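Putative lipoprotein (Parabacteroides distasonis, PDB 4FVS) is of unknown function but probably binds lipid or a lipid-like ligand, as do relatives in the LolA/LolB clan. Local coordinates at residues G64-Y69 with F75-K80; N167-S172 with T178-G183; V52-N55 with T59-N62. All coordinates share one frame; numbering follows the deposited sequence.

Interaction 1. Residues G64-Y69 with F75-K80; sequences GDIKAY and FFLDSK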
ATOM      1  N   GLY A  64     -13.593  -2.884   0.922  1.00 47.68           N
ATOM      2  CA  GLY A  64     -13.095  -4.090   1.552  1.00 46.49           C
ATOM      3  C   GLY A  64     -12.446  -3.784   2.876  1.00 50.83           C
ATOM      4  O   GLY A  64     -12.619  -2.687   3.413  1.00 50.59           O
ATOM      5  N   ASP A  65     -11.678  -4.744   3.393  1.00 48.82           N
ATOM      6  CA  ASP A  65     -10.963  -4.611   4.652  1.00 50.15           C
ATOM      7  C   ASP A  65      -9.490  -5.065   4.491  1.00 51.76           C
ATOM      8  O   ASP A  65      -9.171  -5.861   3.605  1.00 48.95           O
ATOM      9  CB  ASP A  65     -11.671  -5.372   5.776  1.00 55.75           C
ATOM     10  CG  ASP A  65     -12.162  -6.760   5.433  1.00 74.42           C
ATOM     11  OD1 ASP A  65     -11.306  -7.662   5.231  1.00 74.01           O
ATOM     12  OD2 ASP A  65     -13.402  -6.966   5.440  1.00 87.50           O
ATOM     13  N   ILE A  66      -8.605  -4.512   5.323  1.00 49.20           N
ATOM     14  CA  ILE A  66      -7.181  -4.785   5.267  1.00 49.77           C
ATOM     15  C   ILE A  66      -6.679  -5.101   6.661  1.00 57.13           C
ATOM     16  O   ILE A  66      -7.106  -4.470   7.631  1.00 59.47           O
ATOM     17  CB  ILE A  66      -6.399  -3.617   4.593  1.00 52.62           C
ATOM     18  CG1 ILE A  66      -4.926  -3.998   4.329  1.00 54.56           C
ATOM     19  CG2 ILE A  66      -6.515  -2.300   5.348  1.00 54.71           C
ATOM     20  CD1 ILE A  66      -4.390  -3.549   3.016  1.00 68.13           C
ATOM     21  N   LYS A  67      -5.820  -6.132   6.770  1.00 54.04           N
ATOM     22  CA  LYS A  67      -5.247  -6.552   8.053  1.00 55.07           C
ATOM     23  C   LYS A  67      -3.762  -6.180   8.128  1.00 55.36           C
ATOM     24  O   LYS A  67      -3.062  -6.191   7.128  1.00 52.32           O
ATOM     25  CB  LYS A  67      -5.443  -8.053   8.308  1.00 58.67           C
ATOM     26  CG  LYS A  67      -6.724  -8.394   9.046  1.00 75.98           C
ATOM     27  CD  LYS A  67      -6.631  -9.763   9.721  1.00 92.90           C
ATOM     28  CE  LYS A  67      -7.760 -10.016  10.706  1.00106.44           C
ATOM     29  NZ  LYS A  67      -7.548 -11.245  11.513  1.00117.31           N
ATOM     30  N   ALA A  68      -3.326  -5.773   9.308  1.00 54.83           N
ATOM     31  CA  ALA A  68      -1.945  -5.418   9.629  1.00 56.24           C
ATOM     32  C   ALA A  68      -1.586  -6.042  10.946  1.00 65.75           C
ATOM     33  O   ALA A  68      -2.428  -6.061  11.849  1.00 66.06           O
ATOM     34  CB  ALA A  68      -1.770  -3.905   9.695  1.00 56.51           C
ATOM     35  N   TYR A  69      -0.363  -6.577  11.078  1.00 66.53           N
ATOM     36  CA  TYR A  69       0.012  -7.185  12.353  1.00 70.70           C
ATOM     37  C   TYR A  69       1.517  -7.183  12.612  1.00 70.40           C
ATOM     38  O   TYR A  69       2.321  -7.056  11.694  1.00 64.92           O
ATOM     39  CB  TYR A  69      -0.517  -8.638  12.457  1.00 75.64           C
ATOM     40  CG  TYR A  69      -0.055  -9.540  11.342  1.00 79.20           C
ATOM     41  CD1 TYR A  69       1.159 -10.217  11.427  1.00 83.09           C
ATOM     42  CD2 TYR A  69      -0.846  -9.754  10.219  1.00 78.93           C
ATOM     43  CE1 TYR A  69       1.595 -11.054  10.402  1.00 84.53           C
ATOM     44  CE2 TYR A  69      -0.422 -10.588   9.185  1.00 79.56           C
ATOM     45  CZ  TYR A  69       0.811 -11.224   9.274  1.00 90.86           C
ATOM     46  OH  TYR A  69       1.257 -12.053   8.268  1.00 95.14           O
ATOM     47  N   PHE A  75       6.822  -6.393  11.419  1.00 50.67           N
ATOM     48  CA  PHE A  75       5.554  -5.816  10.991  1.00 48.38           C
ATOM     49  C   PHE A  75       5.186  -6.271   9.572  1.00 52.35           C
ATOM     50  O   PHE A  75       5.992  -6.150   8.644  1.00 51.16           O
ATOM     51  CB  PHE A  75       5.597  -4.273  11.061  1.00 49.89           C
ATOM     52  CG  PHE A  75       4.334  -3.625  10.537  1.00 50.71           C
ATOM     53  CD1 PHE A  75       3.193  -3.541  11.333  1.00 54.09           C
ATOM     54  CD2 PHE A  75       4.260  -3.170   9.222  1.00 50.64           C
ATOM     55  CE1 PHE A  75       2.007  -3.008  10.829  1.00 53.17           C
ATOM     56  CE2 PHE A  75       3.074  -2.624   8.725  1.00 51.44           C
ATOM     57  CZ  PHE A  75       1.958  -2.541   9.537  1.00 50.13           C
ATOM     58  N   PHE A  76       3.922  -6.704   9.399  1.00 49.53           N
ATOM     59  CA  PHE A  76       3.374  -7.168   8.119  1.00 46.89           C
ATOM     60  C   PHE A  76       2.067  -6.464   7.763  1.00 51.08           C
ATOM     61  O   PHE A  76       1.275  -6.119   8.629  1.00 53.24           O
ATOM     62  CB  PHE A  76       3.137  -8.682   8.157  1.00 48.35           C
ATOM     63  CG  PHE A  76       4.359  -9.504   8.511  1.00 48.41           C
ATOM     64  CD1 PHE A  76       4.708  -9.725   9.841  1.00 50.95           C
ATOM     65  CD2 PHE A  76       5.152 -10.066   7.517  1.00 45.95           C
ATOM     66  CE1 PHE A  76       5.842 -10.461  10.161  1.00 52.10           C
ATOM     67  CE2 PHE A  76       6.279 -10.805   7.841  1.00 47.90           C
ATOM     68  CZ  PHE A  76       6.617 -10.999   9.160  1.00 48.55           C
ATOM     69  N   LEU A  77       1.837  -6.289   6.475  1.00 46.19           N
ATOM     70  CA  LEU A  77       0.639  -5.651   5.941  1.00 45.99           C
ATOM     71  C   LEU A  77       0.206  -6.373   4.662  1.00 50.36           C
ATOM     72  O   LEU A  77       1.079  -6.819   3.909  1.00 49.15           O
ATOM     73  CB  LEU A  77       0.971  -4.173   5.668  1.00 45.41           C
ATOM     74  CG  LEU A  77      -0.124  -3.244   5.134  1.00 49.22           C
ATOM     75  CD1 LEU A  77      -1.279  -3.090   6.131  1.00 50.89           C
ATOM     76  CD2 LEU A  77       0.453  -1.892   4.831  1.00 48.48           C
ATOM     77  N   ASP A  78      -1.122  -6.483   4.402  1.00 48.43           N
ATOM     78  CA  ASP A  78      -1.608  -7.116   3.173  1.00 48.17           C
ATOM     79  C   ASP A  78      -1.040  -6.355   1.963  1.00 52.42           C
ATOM     80  O   ASP A  78      -1.147  -5.118   1.896  1.00 53.14           O
ATOM     81  CB  ASP A  78      -3.151  -7.191   3.133  1.00 50.57           C
ATOM     82  CG  ASP A  78      -3.720  -8.334   2.286  1.00 61.45           C
ATOM     83  OD1 ASP A  78      -3.082  -8.700   1.262  1.00 60.45           O
ATOM     84  OD2 ASP A  78      -4.824  -8.827   2.620  1.00 68.48           O
ATOM     85  N   SER A  79      -0.399  -7.104   1.029  1.00 47.15           N
ATOM     86  CA  SER A  79       0.272  -6.579  -0.168  1.00 45.34           C
ATOM     87  C   SER A  79      -0.646  -5.781  -1.116  1.00 49.63           C
ATOM     88  O   SER A  79      -0.107  -5.069  -1.957  1.00 50.35           O
ATOM     89  CB  SER A  79       0.966  -7.687  -0.958  1.00 47.91           C
ATOM     90  OG  SER A  79       0.121  -8.780  -1.266  1.00 60.38           O
ATOM     91  N   LYS A  80      -1.988  -5.812  -0.941  1.00 47.76           N
ATOM     92  CA  LYS A  80      -2.936  -5.061  -1.784  1.00 47.17           C
ATOM     93  C   LYS A  80      -2.816  -3.546  -1.520  1.00 51.25           C
ATOM     94  O   LYS A  80      -3.163  -2.737  -2.397  1.00 49.74           O
ATOM     95  CB  LYS A  80      -4.411  -5.544  -1.618  1.00 48.99           C
ATOM     96  CG  LYS A  80      -5.051  -5.386  -0.246  1.00 46.67           C
ATOM     97  CD  LYS A  80      -6.496  -5.754  -0.312  1.00 49.01           C
ATOM     98  CE  LYS A  80      -7.097  -6.041   1.018  1.00 55.11           C
ATOM     99  NZ  LYS A  80      -8.449  -6.652   0.859  1.00 63.13           N
TER
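The beta hairpin of strands 60-71 and 74-78 brings Tyr69 and Phe76 together as an antiparallel hydrogen-bonded pair. Tyr69 N donates to Phe76 O at 3.0 Å, and Phe76 N donates back to Tyr69 O at 2.8 Å. On the face these two side chains share, Tyr69 CG stands between its own N and carbonyl carbon (chi1 57°), which leans the ring over the partner strand. One ring face thereby covers Phe76 CB in a CH-pi contact, with CB 3.9 Å from the Tyr69 centroid. The Phe76 ring lies nearly parallel to that of Tyr69, planes 26° apart, but is slid aside and barely overlaps it. Phe102, on strand 102-104 beyond 74-78, meets the Tyr69 ring edge-to-face.

The face bearing Ala68 and Leu77 is apolar. Leu77 CD1 packs on Ala68 CB at 3.7 Å, and the Phe75 ring reaches in, its CZ 4.0 Å from Ala68 CB. Toward the far end the ladder weakens: Asp78 N to Lys67 O is a weak bond of 3.4 Å. After Asp78 the chain bends into a 3-10 turn at 79-80, and a side chain takes over from the backbone. Lys80, extended beyond CG, slides past Ile66 in the opposite direction and delivers NZ to Asp65 O at 2.9 Å. The whole is an antiparallel beta hairpin with two unlike faces, one strand ending in a 3-10 turn.

Interaction 2. Residues N167-S172 with T178-G183; sequences NIATRS and TITGYG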
ATOM      1  N   ASN A 167       9.835  -3.254  -7.765  1.00 43.89           N
ATOM      2  CA  ASN A 167       9.594  -3.452  -9.194  1.00 43.66           C
ATOM      3  C   ASN A 167       8.249  -4.134  -9.345  1.00 47.78           C
ATOM      4  O   ASN A 167       7.857  -4.931  -8.478  1.00 47.02           O
ATOM      5  CB  ASN A 167      10.696  -4.257  -9.875  1.00 41.66           C
ATOM      6  CG  ASN A 167      12.005  -3.548 -10.080  1.00 51.97           C
ATOM      7  OD1 ASN A 167      12.105  -2.340 -10.210  1.00 48.09           O
ATOM      8  ND2 ASN A 167      13.035  -4.322 -10.217  1.00 46.48           N
ATOM      9  N   ILE A 168       7.522  -3.809 -10.406  1.00 45.70           N
ATOM     10  CA  ILE A 168       6.216  -4.421 -10.673  1.00 44.77           C
ATOM     11  C   ILE A 168       6.213  -4.960 -12.110  1.00 50.03           C
ATOM     12  O   ILE A 168       6.892  -4.435 -12.995  1.00 50.11           O
ATOM     13  CB  ILE A 168       4.998  -3.463 -10.386  1.00 46.67           C
ATOM     14  CG1 ILE A 168       3.640  -4.193 -10.517  1.00 45.77           C
ATOM     15  CG2 ILE A 168       5.022  -2.171 -11.211  1.00 47.82           C
ATOM     16  CD1 ILE A 168       2.642  -3.753  -9.559  1.00 45.22           C
ATOM     17  N   ALA A 169       5.478  -6.049 -12.300  1.00 48.26           N
ATOM     18  CA  ALA A 169       5.251  -6.706 -13.581  1.00 49.67           C
ATOM     19  C   ALA A 169       3.815  -7.170 -13.600  1.00 54.34           C
ATOM     20  O   ALA A 169       3.397  -7.809 -12.641  1.00 54.61           O
ATOM     21  CB  ALA A 169       6.227  -7.852 -13.780  1.00 51.86           C
ATOM     22  N   THR A 170       3.026  -6.773 -14.629  1.00 52.07           N
ATOM     23  CA  THR A 170       1.595  -7.073 -14.750  1.00 51.51           C
ATOM     24  C   THR A 170       1.330  -7.873 -16.044  1.00 59.83           C
ATOM     25  O   THR A 170       1.553  -7.375 -17.155  1.00 61.99           O
ATOM     26  CB  THR A 170       0.772  -5.773 -14.693  1.00 57.03           C
ATOM     27  OG1 THR A 170       1.195  -4.989 -13.578  1.00 57.50           O
ATOM     28  CG2 THR A 170      -0.726  -6.018 -14.608  1.00 54.32           C
ATOM     29  N   ARG A 171       0.846  -9.128 -15.856  1.00 56.68           N
ATOM     30  CA  ARG A 171       0.472 -10.122 -16.867  1.00 58.06           C
ATOM     31  C   ARG A 171      -1.032 -10.282 -16.941  1.00 63.19           C
ATOM     32  O   ARG A 171      -1.706 -10.190 -15.919  1.00 60.55           O
ATOM     33  CB  ARG A 171       1.095 -11.481 -16.565  1.00 56.34           C
ATOM     34  CG  ARG A 171       2.595 -11.487 -16.648  1.00 63.64           C
ATOM     35  CD  ARG A 171       3.165 -12.805 -16.207  1.00 64.38           C
ATOM     36  NE  ARG A 171       3.152 -13.768 -17.299  1.00 70.57           N
ATOM     37  CZ  ARG A 171       2.300 -14.782 -17.393  1.00 75.96           C
ATOM     38  NH1 ARG A 171       1.379 -14.977 -16.450  1.00 54.30           N
ATOM     39  NH2 ARG A 171       2.363 -15.614 -18.423  1.00 47.65           N
ATOM     40  N   SER A 172      -1.556 -10.535 -18.147  1.00 63.33           N
ATOM     41  CA  SER A 172      -2.986 -10.682 -18.378  1.00 63.92           C
ATOM     42  C   SER A 172      -3.254 -11.639 -19.535  1.00 71.42           C
ATOM     43  O   SER A 172      -2.517 -11.590 -20.531  1.00 72.60           O
ATOM     44  CB  SER A 172      -3.623  -9.330 -18.665  1.00 65.93           C
ATOM     45  OG  SER A 172      -5.020  -9.474 -18.859  1.00 76.89           O
ATOM     46  N   THR A 178       4.128  -8.435 -21.146  1.00 74.95           N
ATOM     47  CA  THR A 178       4.195  -8.130 -19.719  1.00 70.01           C
ATOM     48  C   THR A 178       4.484  -6.629 -19.557  1.00 69.72           C
ATOM     49  O   THR A 178       5.453  -6.125 -20.147  1.00 69.47           O
ATOM     50  CB  THR A 178       5.269  -9.010 -19.039  1.00 75.82           C
ATOM     51  OG1 THR A 178       5.010 -10.394 -19.308  1.00 81.71           O
ATOM     52  CG2 THR A 178       5.349  -8.790 -17.539  1.00 67.77           C
ATOM     53  N   ILE A 179       3.638  -5.918 -18.768  1.00 62.20           N
ATOM     54  CA  ILE A 179       3.849  -4.497 -18.523  1.00 60.75           C
ATOM     55  C   ILE A 179       4.684  -4.349 -17.237  1.00 63.00           C
ATOM     56  O   ILE A 179       4.249  -4.758 -16.160  1.00 61.41           O
ATOM     57  CB  ILE A 179       2.532  -3.676 -18.476  1.00 62.85           C
ATOM     58  CG1 ILE A 179       1.639  -3.867 -19.733  1.00 65.12           C
ATOM     59  CG2 ILE A 179       2.796  -2.203 -18.191  1.00 63.73           C
ATOM     60  CD1 ILE A 179       2.260  -3.567 -21.174  1.00 75.40           C
ATOM     61  N   THR A 180       5.874  -3.754 -17.363  1.00 60.43           N
ATOM     62  CA  THR A 180       6.762  -3.533 -16.231  1.00 59.73           C
ATOM     63  C   THR A 180       6.856  -2.051 -15.858  1.00 63.15           C
ATOM     64  O   THR A 180       6.626  -1.155 -16.677  1.00 66.77           O
ATOM     65  CB  THR A 180       8.164  -4.075 -16.492  1.00 70.54           C
ATOM     66  OG1 THR A 180       8.740  -3.371 -17.594  1.00 77.47           O
ATOM     67  CG2 THR A 180       8.172  -5.563 -16.716  1.00 66.36           C
ATOM     68  N   GLY A 181       7.224  -1.836 -14.612  1.00 54.69           N
ATOM     69  CA  GLY A 181       7.435  -0.530 -14.027  1.00 53.03           C
ATOM     70  C   GLY A 181       8.031  -0.684 -12.647  1.00 53.31           C
ATOM     71  O   GLY A 181       8.540  -1.745 -12.290  1.00 51.86           O
ATOM     72  N   TYR A 182       7.966   0.374 -11.861  1.00 48.78           N
ATOM     73  CA  TYR A 182       8.470   0.391 -10.501  1.00 46.46           C
ATOM     74  C   TYR A 182       7.737   1.463  -9.739  1.00 48.85           C
ATOM     75  O   TYR A 182       6.918   2.191 -10.307  1.00 47.46           O
ATOM     76  CB  TYR A 182      10.009   0.575 -10.442  1.00 47.53           C
ATOM     77  CG  TYR A 182      10.530   1.903 -10.920  1.00 50.85           C
ATOM     78  CD1 TYR A 182      10.858   2.104 -12.251  1.00 54.01           C
ATOM     79  CD2 TYR A 182      10.790   2.933 -10.023  1.00 52.89           C
ATOM     80  CE1 TYR A 182      11.372   3.318 -12.692  1.00 56.70           C
ATOM     81  CE2 TYR A 182      11.314   4.150 -10.450  1.00 55.92           C
ATOM     82  CZ  TYR A 182      11.606   4.337 -11.785  1.00 63.05           C
ATOM     83  OH  TYR A 182      12.100   5.545 -12.195  1.00 67.57           O
ATOM     84  N   GLY A 183       8.028   1.547  -8.456  1.00 45.83           N
ATOM     85  CA  GLY A 183       7.427   2.545  -7.594  1.00 44.61           C
ATOM     86  C   GLY A 183       8.138   2.715  -6.284  1.00 45.81           C
ATOM     87  O   GLY A 183       9.003   1.919  -5.927  1.00 45.88           O
TER
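Ile168 and Gly181 exchange two backbone hydrogen bonds, as do Thr170 and Ile179, so the ladder alternates regularly between hydrogen-bonded and non-hydrogen-bonded pairs. Ile168 N to Gly181 O, 3.0 Å, is practically straight at the hydrogen (179°), yet the donor sits well above the carbonyl plane. The bond from Thr170 N to Ile179 O is 2.8 Å long. Weaker CA-H...O contacts fill in between these rungs, with Thr180 CA 3.4 Å from Ile168 O.

Apolar contacts are modest. With CG1 of Ile168 anti to the backbone N (chi1 -173°), its CG2 branch is left to lie against the bare backbone of Gly181, 3.7 Å from Gly181 C. On the face bearing Ala169, the CB of that residue meets Thr178 CG2 at 4.0 Å, and the same methyl of Thr178 also touches Arg171 CG.

The polar ends of Asn167 and Tyr182 find their partners on other strands and loops. Asn167 OD1 merely rests 3.6 Å from Tyr182 CB; Asn167 ND2 bonds to Asp143, and Tyr182 OH to Asn203. Within the run of antiparallel strands, 132-154 flanks this hairpin beyond strand 157-171, pairing Lys142 with Asn167, while 192-200 lies beyond strand 179-188 and stacks Tyr199 on the Tyr182 ring.

Interaction 3. Residues V52-N55 with T59-N62; sequences VYTN and TIVN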
ATOM      1  N   VAL A  52     -12.752   2.282   1.667  1.00 50.65           N
ATOM      2  CA  VAL A  52     -13.705   2.634   0.617  1.00 51.35           C
ATOM      3  C   VAL A  52     -12.968   3.486  -0.387  1.00 55.67           C
ATOM      4  O   VAL A  52     -12.488   4.564  -0.046  1.00 57.91           O
ATOM      5  CB  VAL A  52     -15.012   3.327   1.094  1.00 57.92           C
ATOM      6  CG1 VAL A  52     -16.032   3.405  -0.046  1.00 57.74           C
ATOM      7  CG2 VAL A  52     -15.627   2.600   2.291  1.00 59.94           C
ATOM      8  N   TYR A  53     -12.825   2.977  -1.604  1.00 50.42           N
ATOM      9  CA  TYR A  53     -12.193   3.705  -2.684  1.00 48.35           C
ATOM     10  C   TYR A  53     -13.318   4.269  -3.538  1.00 51.74           C
ATOM     11  O   TYR A  53     -14.204   3.519  -3.962  1.00 50.76           O
ATOM     12  CB  TYR A  53     -11.215   2.819  -3.496  1.00 48.09           C
ATOM     13  CG  TYR A  53     -10.017   2.231  -2.766  1.00 47.83           C
ATOM     14  CD1 TYR A  53      -9.698   2.621  -1.469  1.00 48.75           C
ATOM     15  CD2 TYR A  53      -9.181   1.303  -3.389  1.00 48.34           C
ATOM     16  CE1 TYR A  53      -8.580   2.101  -0.805  1.00 47.65           C
ATOM     17  CE2 TYR A  53      -8.082   0.747  -2.724  1.00 49.12           C
ATOM     18  CZ  TYR A  53      -7.772   1.162  -1.435  1.00 58.31           C
ATOM     19  OH  TYR A  53      -6.664   0.623  -0.795  1.00 61.24           O
ATOM     20  N   THR A  54     -13.358   5.607  -3.672  1.00 47.71           N
ATOM     21  CA  THR A  54     -14.375   6.329  -4.441  1.00 47.28           C
ATOM     22  C   THR A  54     -13.700   7.132  -5.510  1.00 50.88           C
ATOM     23  O   THR A  54     -12.530   7.480  -5.347  1.00 51.27           O
ATOM     24  CB  THR A  54     -15.233   7.238  -3.544  1.00 51.86           C
ATOM     25  OG1 THR A  54     -14.389   8.146  -2.837  1.00 52.43           O
ATOM     26  CG2 THR A  54     -16.128   6.462  -2.582  1.00 48.86           C
ATOM     27  N   ASN A  55     -14.396   7.456  -6.593  1.00 47.33           N
ATOM     28  CA  ASN A  55     -13.760   8.301  -7.592  1.00 48.26           C
ATOM     29  C   ASN A  55     -14.093   9.778  -7.224  1.00 54.98           C
ATOM     30  O   ASN A  55     -14.821  10.011  -6.245  1.00 56.08           O
ATOM     31  CB  ASN A  55     -14.126   7.900  -9.041  1.00 51.43           C
ATOM     32  CG  ASN A  55     -15.575   7.695  -9.282  1.00 80.11           C
ATOM     33  OD1 ASN A  55     -16.409   8.578  -9.026  1.00 81.33           O
ATOM     34  ND2 ASN A  55     -15.892   6.523  -9.798  1.00 64.52           N
ATOM     35  N   THR A  59     -18.736   8.246  -6.277  1.00 52.88           N
ATOM     36  CA  THR A  59     -19.252   6.892  -6.505  1.00 51.72           C
ATOM     37  C   THR A  59     -18.198   5.845  -6.054  1.00 53.64           C
ATOM     38  O   THR A  59     -17.010   6.054  -6.247  1.00 52.70           O
ATOM     39  CB  THR A  59     -19.654   6.699  -7.970  1.00 57.78           C
ATOM     40  OG1 THR A  59     -18.587   7.135  -8.810  1.00 61.81           O
ATOM     41  CG2 THR A  59     -20.897   7.452  -8.348  1.00 55.59           C
ATOM     42  N   ILE A  60     -18.641   4.747  -5.424  1.00 49.40           N
ATOM     43  CA  ILE A  60     -17.781   3.685  -4.907  1.00 47.19           C
ATOM     44  C   ILE A  60     -17.212   2.858  -6.066  1.00 55.41           C
ATOM     45  O   ILE A  60     -17.972   2.449  -6.959  1.00 59.54           O
ATOM     46  CB  ILE A  60     -18.553   2.780  -3.897  1.00 50.04           C
ATOM     47  CG1 ILE A  60     -19.221   3.624  -2.792  1.00 51.50           C
ATOM     48  CG2 ILE A  60     -17.617   1.714  -3.295  1.00 48.78           C
ATOM     49  CD1 ILE A  60     -20.423   3.014  -2.122  1.00 64.42           C
ATOM     50  N   VAL A  61     -15.887   2.595  -6.047  1.00 48.88           N
ATOM     51  CA  VAL A  61     -15.209   1.789  -7.069  1.00 46.13           C
ATOM     52  C   VAL A  61     -14.707   0.506  -6.416  1.00 53.06           C
ATOM     53  O   VAL A  61     -14.552  -0.491  -7.100  1.00 55.54           O
ATOM     54  CB  VAL A  61     -14.089   2.525  -7.847  1.00 47.15           C
ATOM     55  CG1 VAL A  61     -14.601   3.849  -8.379  1.00 47.07           C
ATOM     56  CG2 VAL A  61     -12.843   2.747  -6.997  1.00 46.01           C
ATOM     57  N   ASN A  62     -14.446   0.518  -5.111  1.00 49.54           N
ATOM     58  CA  ASN A  62     -14.030  -0.678  -4.380  1.00 48.72           C
ATOM     59  C   ASN A  62     -14.177  -0.445  -2.912  1.00 53.32           C
ATOM     60  O   ASN A  62     -14.014   0.676  -2.438  1.00 55.06           O
ATOM     61  CB  ASN A  62     -12.586  -1.111  -4.704  1.00 47.90           C
ATOM     62  CG  ASN A  62     -12.349  -2.596  -4.544  1.00 64.76           C
ATOM     63  OD1 ASN A  62     -11.606  -3.066  -3.661  1.00 55.17           O
ATOM     64  ND2 ASN A  62     -12.988  -3.378  -5.410  1.00 53.29           N
TER
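Tyr53 faces two residues at once, Val61 and Asn62, and its carbonyl holds the tightly packed part of this contact together. Tyr53 O accepts from Val61 N at 2.8 Å and from Asn62 N at 3.2 Å, so two bonds grip one oxygen. Tyr53 N completes the rung by donating to Asn62 O at 2.7 Å. Beside it Val61 CG2 packs on Tyr53 CB at 3.9 Å, and helix 86-89 touches both residues through Val89. The polar ends of this buried part are satisfied further off: Tyr53 OH bonds with Tyr33 and Ser84, and Asn62 ND2 donates to the carbonyls of Asn93 and Val96.

The contact becomes more exposed toward the turn. Asn55 N still donates to Thr59 O, 3.0 Å, but beyond it the Asn55 and Thr59 side chains carry the contact. Asn55 CG stands between the backbone N and the carbonyl carbon (chi1 48°), which swings the amide across to Thr59 and sets ND2 against Val61 CG1; Thr59 OG1 donates to Asn55 OD1 at 2.6 Å, approaching the carbonyl from the side (C=O...donor angle 101°). Ser57 bonds to the same oxygen. Replacing Asn55 by an alanine removes the amide, which would probably leave the hydroxyls of Thr59 and Ser57 without their shared acceptor and Val61 CG1 without its neighbour. Near Thr54 and Ile60 the contact is looser, Ile60 CG2 meeting Val52 CG1 at 4.0 Å. The one-residue slip in register, with two consecutive amides directed at a single carbonyl, defines a classic beta bulge beside the turn of the 44-54/60-71 hairpin, where the chain turns a corner at Val61.

Overall arrangement
Strand 60-71 serves two of the three hairpins: interaction 3 pairs its start with strand 44-54, and interaction 1 pairs its later part with strand 74-78. Interaction 2 belongs to a separate hairpin much further along the chain, its centre 21 Å from that of interaction 1 and 24 Å from that of interaction 3. Interactions 1 and 3 are partly buried. Interaction 1, closest to the middle of the chain, adds aromatic and aliphatic packing and a lysine-to-carbonyl bond to its backbone pairing; interaction 2, at the surface, is held mainly by its regular backbone ladder; interaction 3 combines a bulged, partly buried end with a polar turn. One antiparallel pairing scheme thus accommodates regular and bulged ladders, and one that ends in a side-chain bond.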